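Local coordinates for cytochrome c family protein (Geobacter sulfurreducens, PDB 3OUQ) that probably carries electrons along a row of hemes, this chain being the N-terminal hexaheme part of an elongated dodecaheme cytochrome c, at residues A[8-13]-A[78-83]; A[119-124]-A[138-143]. All coordinates share one frame; numbering follows the deposited sequence.

How the contacts relate
Following the chain from its N terminus, residues 8-13 leave strand 5-8 and turn toward strand 16-19. After 64 intervening residues the chain returns as 78-83, and contact 1 closes this loop, joining the connection between strands 5-8 and 16-19 to the heme-binding loop before strand 87-89. Contact 2 opens on helix 119-122 and closes after just 13 residues, joining that helix to the heme-binding turn after helix 129-133. The two loops follow in series, neither nesting nor crossing, with centres 21 Å apart. A heme lies near both: S83 of contact 1 approaches its axial ligand H101, and I121 of contact 2 lies near C115, one of its thioether cysteines.

Contact 1 of 2, residues A[8-13]-A[78-83]; sequences FKLKNA and RCHSGS. With HEC (heme c), chain D.
L10 meets H80 at the imidazole edge, the two side chains crossing at about a right angle beside a heme c. From a CB not aimed at residues 8-13, chi1 of -62° sets H80 CG opposite the carbonyl carbon and leads the ring inward. ND1 lies 4.2 Å from L10 CD1, and CE1 touches the same methyl at 4.1 Å, close to the ring plane. CD2, on the other side of the ring, stands over the porphyrin 3.2 Å from heme NB. NE2, the tip, binds the heme iron at 2.0 Å; histidine suits this place, offering a nitrogen to the metal and a C-H edge to leucine. The other L10 methyl, CD2, lies 4.1 Å from heme CHA. A13 CB packs on S83 O, at 3.8 Å. C79 and H80 end a CXXCH heme-binding motif begun at C76; C79 SG is joined to heme CAC by a 1.8 Å thioether bond. The heme methyl CMD stands 3.8 Å above one face of the F8 ring, displaced toward its rim. M49, which begins helix 49-53, is the second axial ligand. V16 of strand 16-19 packs on C79 and H80, while its backbone hydrogen-bonds to F8, where strand 5-8 ends.

Contact 2 of 2, residues A[119-124]-A[138-143]; sequences REITGG and CGACHN. With HEC (heme c), chain F.
Apolar contact joins I121 to A140 and C141, and no hydrogen bond crosses between the segments. I121 CG1 lies 3.3 Å from A140 CB; the small methyl of alanine lets the helix approach this turn. Because chi1 is -63° and chi2 is extended, CD1 reaches onward to C141 SG at 4.3 Å. The other branch, CG2, lies against the heme methyl CMC at 3.7 Å, and CD1 touches that methyl too, so both branches of one beta-branched side chain reach the heme rim while the longer also covers the turn.

Covalent and metal bonds follow the CXXCH motif of c-type cytochromes, here residues 138-142. C138 SG is bonded to heme CAB and C141 SG to heme CAC, which ties the turn to two adjacent pyrrole rings of the porphyrin. H142 NE2 binds the iron at 2.0 Å, and H104 supplies the other axial nitrogen.

Hydrogen bonds shape residues 138-143. C138 O accepts from the backbone nitrogens of both C141 and H142, and also lies in plane at the edge of the H142 ring. N143 ND2 donates to G139 O at 3.1 Å, somewhat bent and tilted from the carbonyl plane. H142 ND1 is hydrogen-bonded to F148 O, which should fix the rotation of the imidazole.

Contact 1 of 2, residues A[8-13]-A[78-83]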
loop_
_atom_site.group_PDB
_atom_site.type_symbol
_atom_site.label_atom_id
_atom_site.label_comp_id
_atom_site.label_asym_id
_atom_site.label_seq_id
_atom_site.Cartn_x
_atom_site.Cartn_y
_atom_site.Cartn_z
ATOM N N PHE A 8 4.818 -12.921 1.323
ATOM C CA PHE A 8 3.610 -12.330 0.763
ATOM C C PHE A 8 4.102 -11.453 -0.389
ATOM O O PHE A 8 4.597 -10.350 -0.173
ATOM C CB PHE A 8 2.888 -11.485 1.806
ATOM C CG PHE A 8 2.152 -12.293 2.832
ATOM C CD1 PHE A 8 2.841 -13.032 3.790
ATOM C CD2 PHE A 8 0.765 -12.332 2.827
ATOM C CE1 PHE A 8 2.149 -13.802 4.733
ATOM C CE2 PHE A 8 0.067 -13.094 3.758
ATOM C CZ PHE A 8 0.761 -13.831 4.712
ATOM N N LYS A 9 3.983 -11.963 -1.612
ATOM C CA LYS A 9 4.451 -11.248 -2.790
ATOM C C LYS A 9 3.570 -10.072 -3.191
ATOM O O LYS A 9 2.343 -10.136 -3.107
ATOM C CB LYS A 9 4.590 -12.213 -3.945
ATOM N N LEU A 10 4.220 -8.991 -3.617
ATOM C CA LEU A 10 3.540 -7.778 -4.048
ATOM C C LEU A 10 4.017 -7.421 -5.464
ATOM O O LEU A 10 5.179 -7.633 -5.814
ATOM C CB LEU A 10 3.848 -6.638 -3.075
ATOM C CG LEU A 10 3.344 -6.856 -1.646
ATOM C CD1 LEU A 10 3.887 -5.779 -0.725
ATOM C CD2 LEU A 10 1.833 -6.851 -1.637
ATOM N N LYS A 11 3.120 -6.879 -6.275
ATOM C CA LYS A 11 3.464 -6.535 -7.646
ATOM C C LYS A 11 4.531 -5.461 -7.810
ATOM O O LYS A 11 5.394 -5.573 -8.679
ATOM C CB LYS A 11 2.204 -6.106 -8.400
ATOM N N ASN A 12 4.488 -4.426 -6.976
ATOM C CA ASN A 12 5.436 -3.326 -7.099
ATOM C C ASN A 12 6.427 -3.172 -5.965
ATOM O O ASN A 12 7.092 -2.143 -5.858
ATOM C CB ASN A 12 4.668 -2.016 -7.246
ATOM C CG ASN A 12 3.561 -2.110 -8.266
ATOM O OD1 ASN A 12 3.799 -2.477 -9.413
ATOM N ND2 ASN A 12 2.340 -1.779 -7.854
ATOM N N ALA A 13 6.542 -4.177 -5.112
ATOM C CA ALA A 13 7.470 -4.048 -4.002
ATOM C C ALA A 13 7.950 -5.391 -3.516
ATOM O O ALA A 13 7.407 -6.427 -3.898
ATOM C CB ALA A 13 6.801 -3.292 -2.856
ATOM N N ARG A 78 8.212 -1.691 10.016
ATOM C CA ARG A 78 8.261 -2.915 10.830
ATOM C C ARG A 78 7.950 -4.169 10.012
ATOM O O ARG A 78 8.347 -5.267 10.389
ATOM C CB ARG A 78 7.278 -2.847 12.008
ATOM C CG ARG A 78 7.604 -1.823 13.091
ATOM C CD ARG A 78 8.983 -2.028 13.698
ATOM N NE ARG A 78 9.137 -3.316 14.372
ATOM C CZ ARG A 78 8.660 -3.598 15.582
ATOM N NH1 ARG A 78 7.991 -2.687 16.263
ATOM N NH2 ARG A 78 8.870 -4.790 16.121
ATOM N N CYS A 79 7.228 -4.011 8.907
ATOM C CA CYS A 79 6.907 -5.141 8.039
ATOM C C CYS A 79 7.505 -4.957 6.638
ATOM O O CYS A 79 8.199 -5.844 6.133
ATOM C CB CYS A 79 5.396 -5.322 7.928
ATOM S SG CYS A 79 4.595 -5.901 9.453
ATOM N N HIS A 80 7.238 -3.806 6.022
ATOM C CA HIS A 80 7.746 -3.491 4.690
ATOM C C HIS A 80 9.161 -2.925 4.771
ATOM O O HIS A 80 9.442 -2.082 5.618
ATOM C CB HIS A 80 6.823 -2.474 4.029
ATOM C CG HIS A 80 5.429 -2.973 3.834
ATOM N ND1 HIS A 80 5.022 -3.720 2.752
ATOM C CD2 HIS A 80 4.337 -2.853 4.625
ATOM C CE1 HIS A 80 3.728 -4.017 2.920
ATOM N NE2 HIS A 80 3.272 -3.510 4.044
ATOM N N SER A 81 10.053 -3.381 3.893
ATOM C CA SER A 81 11.435 -2.900 3.894
ATOM C C SER A 81 11.475 -1.426 3.508
ATOM O O SER A 81 12.069 -0.599 4.206
ATOM C CB SER A 81 12.288 -3.711 2.915
ATOM O OG SER A 81 11.878 -3.508 1.573
ATOM N N GLY A 82 10.839 -1.104 2.389
ATOM C CA GLY A 82 10.798 0.273 1.933
ATOM C C GLY A 82 9.421 0.642 1.412
ATOM O O GLY A 82 8.407 0.165 1.916
ATOM N N SER A 83 9.389 1.504 0.402
ATOM C CA SER A 83 8.133 1.937 -0.208
ATOM C C SER A 83 7.830 0.984 -1.349
ATOM O O SER A 83 7.003 0.086 -1.226
ATOM C CB SER A 83 8.269 3.352 -0.769
ATOM O OG SER A 83 8.706 4.263 0.224
HETATM FE FE HEC D . 1.347 -3.439 4.479
HETATM C CHA HEC D . 0.264 -5.310 1.808
HETATM C CHB HEC D . 1.369 -0.680 2.528
HETATM C CHC HEC D . 1.984 -1.560 7.217
HETATM C CHD HEC D . 1.787 -6.290 6.300
HETATM N NA HEC D . 0.947 -3.086 2.573
HETATM C C1A HEC D . 0.359 -3.940 1.645
HETATM C C2A HEC D . 0.055 -3.251 0.412
HETATM C C3A HEC D . 0.533 -1.989 0.568
HETATM C C4A HEC D . 1.096 -1.893 1.899
HETATM C CMA HEC D . 0.388 -0.849 -0.431
HETATM C CAA HEC D . -0.710 -3.783 -0.794
HETATM C CBA HEC D . -2.223 -3.789 -0.605
HETATM C CGA HEC D . -2.783 -2.416 -0.285
HETATM O O1A HEC D . -2.634 -1.505 -1.118
HETATM O O2A HEC D . -3.368 -2.242 0.801
HETATM N NB HEC D . 1.486 -1.511 4.824
HETATM C C1B HEC D . 1.491 -0.490 3.905
HETATM C C2B HEC D . 1.624 0.791 4.545
HETATM C C3B HEC D . 1.709 0.533 5.852
HETATM C C4B HEC D . 1.671 -0.890 6.021
HETATM C CMB HEC D . 1.716 2.156 3.857
HETATM C CAB HEC D . 1.815 1.534 6.966
HETATM C CBB HEC D . 0.577 2.302 7.334
HETATM N NC HEC D . 1.786 -3.840 6.380
HETATM C C1C HEC D . 2.054 -2.943 7.389
HETATM C C2C HEC D . 2.325 -3.622 8.642
HETATM C C3C HEC D . 2.330 -4.947 8.369
HETATM C C4C HEC D . 1.929 -5.082 6.977
HETATM C CMC HEC D . 2.453 -3.016 10.041
HETATM C CAC HEC D . 2.803 -6.051 9.327
HETATM C CBC HEC D . 1.929 -6.243 10.555
HETATM N ND HEC D . 1.191 -5.381 4.078
HETATM C C1D HEC D . 1.474 -6.427 4.940
HETATM C C2D HEC D . 1.180 -7.697 4.307
HETATM C C3D HEC D . 0.660 -7.419 3.063
HETATM C C4D HEC D . 0.712 -5.987 2.929
HETATM C CMD HEC D . 1.374 -9.081 4.927
HETATM C CAD HEC D . 0.000 -8.395 2.082
HETATM C CBD HEC D . -1.275 -8.972 2.668
HETATM C CGD HEC D . -1.964 -9.952 1.737
HETATM O O1D HEC D . -2.927 -10.614 2.175
HETATM O O2D HEC D . -1.550 -10.060 0.566
#

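Contact 2 of 2, residues A[119-124]-A[138-143]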
loop_
_atom_site.group_PDB
_atom_site.type_symbol
_atom_site.label_atom_id
_atom_site.label_comp_id
_atom_site.label_asym_id
_atom_site.label_seq_id
_atom_site.Cartn_x
_atom_site.Cartn_y
_atom_site.Cartn_z
ATOM N N ARG A 119 -9.194 5.700 0.184
ATOM C CA ARG A 119 -9.920 4.975 -0.862
ATOM C C ARG A 119 -10.052 5.757 -2.161
ATOM O O ARG A 119 -10.098 5.168 -3.236
ATOM C CB ARG A 119 -11.307 4.558 -0.365
ATOM N N GLU A 120 -10.103 7.081 -2.079
ATOM C CA GLU A 120 -10.228 7.865 -3.300
ATOM C C GLU A 120 -8.903 7.940 -4.065
ATOM O O GLU A 120 -8.892 8.179 -5.270
ATOM C CB GLU A 120 -10.738 9.274 -2.983
ATOM C CG GLU A 120 -11.814 9.763 -3.957
ATOM N N ILE A 121 -7.794 7.712 -3.368
ATOM C CA ILE A 121 -6.479 7.765 -3.989
ATOM C C ILE A 121 -5.958 6.409 -4.461
ATOM O O ILE A 121 -5.151 6.339 -5.391
ATOM C CB ILE A 121 -5.427 8.361 -3.024
ATOM C CG1 ILE A 121 -5.781 9.810 -2.682
ATOM C CG2 ILE A 121 -4.047 8.308 -3.651
ATOM C CD1 ILE A 121 -4.703 10.532 -1.905
ATOM N N THR A 122 -6.418 5.326 -3.846
ATOM C CA THR A 122 -5.912 4.015 -4.234
ATOM C C THR A 122 -6.930 2.982 -4.693
ATOM O O THR A 122 -6.562 1.972 -5.297
ATOM C CB THR A 122 -5.105 3.389 -3.085
ATOM O OG1 THR A 122 -4.575 2.130 -3.512
ATOM C CG2 THR A 122 -5.994 3.170 -1.861
ATOM N N GLY A 123 -8.203 3.236 -4.420
ATOM C CA GLY A 123 -9.241 2.285 -4.780
ATOM C C GLY A 123 -9.587 2.068 -6.240
ATOM O O GLY A 123 -10.503 1.300 -6.537
ATOM N N GLY A 124 -8.874 2.699 -7.164
ATOM C CA GLY A 124 -9.227 2.510 -8.557
ATOM C C GLY A 124 -8.385 1.562 -9.387
ATOM O O GLY A 124 -7.347 1.072 -8.948
ATOM N N CYS A 138 -4.425 10.287 -8.732
ATOM C CA CYS A 138 -3.477 11.397 -8.700
ATOM C C CYS A 138 -4.171 12.727 -8.417
ATOM O O CYS A 138 -3.612 13.603 -7.754
ATOM C CB CYS A 138 -2.719 11.478 -10.032
ATOM S SG CYS A 138 -1.698 10.019 -10.455
ATOM N N GLY A 139 -5.400 12.854 -8.920
ATOM C CA GLY A 139 -6.188 14.065 -8.760
ATOM C C GLY A 139 -6.478 14.489 -7.336
ATOM O O GLY A 139 -6.763 15.657 -7.080
ATOM N N ALA A 140 -6.418 13.560 -6.394
ATOM C CA ALA A 140 -6.670 13.928 -5.011
ATOM C C ALA A 140 -5.668 14.987 -4.513
ATOM O O ALA A 140 -5.919 15.649 -3.511
ATOM C CB ALA A 140 -6.620 12.705 -4.135
ATOM N N CYS A 141 -4.546 15.160 -5.210
ATOM C CA CYS A 141 -3.553 16.155 -4.795
ATOM C C CYS A 141 -3.044 17.033 -5.922
ATOM O O CYS A 141 -2.520 18.114 -5.674
ATOM C CB CYS A 141 -2.333 15.491 -4.176
ATOM S SG CYS A 141 -2.681 14.249 -2.902
ATOM N N HIS A 142 -3.153 16.548 -7.154
ATOM C CA HIS A 142 -2.698 17.299 -8.321
ATOM C C HIS A 142 -3.878 18.071 -8.888
ATOM O O HIS A 142 -4.471 17.688 -9.893
ATOM C CB HIS A 142 -2.115 16.331 -9.349
ATOM C CG HIS A 142 -0.742 15.848 -8.995
ATOM N ND1 HIS A 142 0.412 16.565 -9.230
ATOM C CD2 HIS A 142 -0.350 14.727 -8.342
ATOM C CE1 HIS A 142 1.440 15.878 -8.724
ATOM N NE2 HIS A 142 1.030 14.754 -8.171
ATOM N N ASN A 143 -4.205 19.174 -8.223
ATOM C CA ASN A 143 -5.342 20.005 -8.594
ATOM C C ASN A 143 -5.038 21.501 -8.510
ATOM O O ASN A 143 -5.950 22.319 -8.449
ATOM C CB ASN A 143 -6.489 19.672 -7.654
ATOM C CG ASN A 143 -6.024 19.548 -6.214
ATOM O OD1 ASN A 143 -5.443 20.480 -5.656
ATOM N ND2 ASN A 143 -6.262 18.388 -5.612
HETATM FE FE HEC F . 2.392 13.583 -7.236
HETATM C CHA HEC F . 4.926 15.798 -7.381
HETATM C CHB HEC F . 3.267 12.349 -10.298
HETATM C CHC HEC F . -0.015 11.179 -6.922
HETATM C CHD HEC F . 1.453 14.904 -4.231
HETATM N NA HEC F . 3.783 13.993 -8.574
HETATM C C1A HEC F . 4.781 14.921 -8.450
HETATM C C2A HEC F . 5.624 14.948 -9.618
HETATM C C3A HEC F . 5.157 13.988 -10.460
HETATM C C4A HEC F . 3.999 13.407 -9.804
HETATM C CMA HEC F . 5.740 13.605 -11.820
HETATM C CAA HEC F . 6.790 15.908 -9.840
HETATM C CBA HEC F . 8.039 15.078 -9.633
HETATM C CGA HEC F . 9.301 15.888 -9.782
HETATM O O1A HEC F . 9.343 16.738 -10.700
HETATM O O2A HEC F . 10.251 15.668 -8.993
HETATM N NB HEC F . 1.791 12.077 -8.332
HETATM C C1B HEC F . 2.224 11.745 -9.605
HETATM C C2B HEC F . 1.455 10.632 -10.135
HETATM C C3B HEC F . 0.538 10.305 -9.198
HETATM C C4B HEC F . 0.778 11.185 -8.061
HETATM C CMB HEC F . 1.708 9.884 -11.440
HETATM C CAB HEC F . -0.554 9.241 -9.314
HETATM C CBB HEC F . -0.129 7.807 -9.500
HETATM N NC HEC F . 1.035 13.140 -5.877
HETATM C C1C HEC F . 0.080 12.121 -5.913
HETATM C C2C HEC F . -0.838 12.247 -4.775
HETATM C C3C HEC F . -0.389 13.295 -4.045
HETATM C C4C HEC F . 0.759 13.825 -4.703
HETATM C CMC HEC F . -2.030 11.352 -4.478
HETATM C CAC HEC F . -0.927 13.874 -2.771
HETATM C CBC HEC F . -0.716 12.961 -1.584
HETATM N ND HEC F . 2.985 15.078 -6.098
HETATM C C1D HEC F . 2.483 15.497 -4.889
HETATM C C2D HEC F . 3.270 16.585 -4.322
HETATM C C3D HEC F . 4.211 16.896 -5.226
HETATM C C4D HEC F . 4.070 15.910 -6.306
HETATM C CMD HEC F . 3.156 17.163 -2.921
HETATM C CAD HEC F . 5.093 18.124 -5.156
HETATM C CBD HEC F . 4.816 19.075 -6.314
HETATM C CGD HEC F . 5.592 20.379 -6.210
HETATM O O1D HEC F . 5.346 21.144 -5.247
HETATM O O2D HEC F . 6.447 20.639 -7.090
#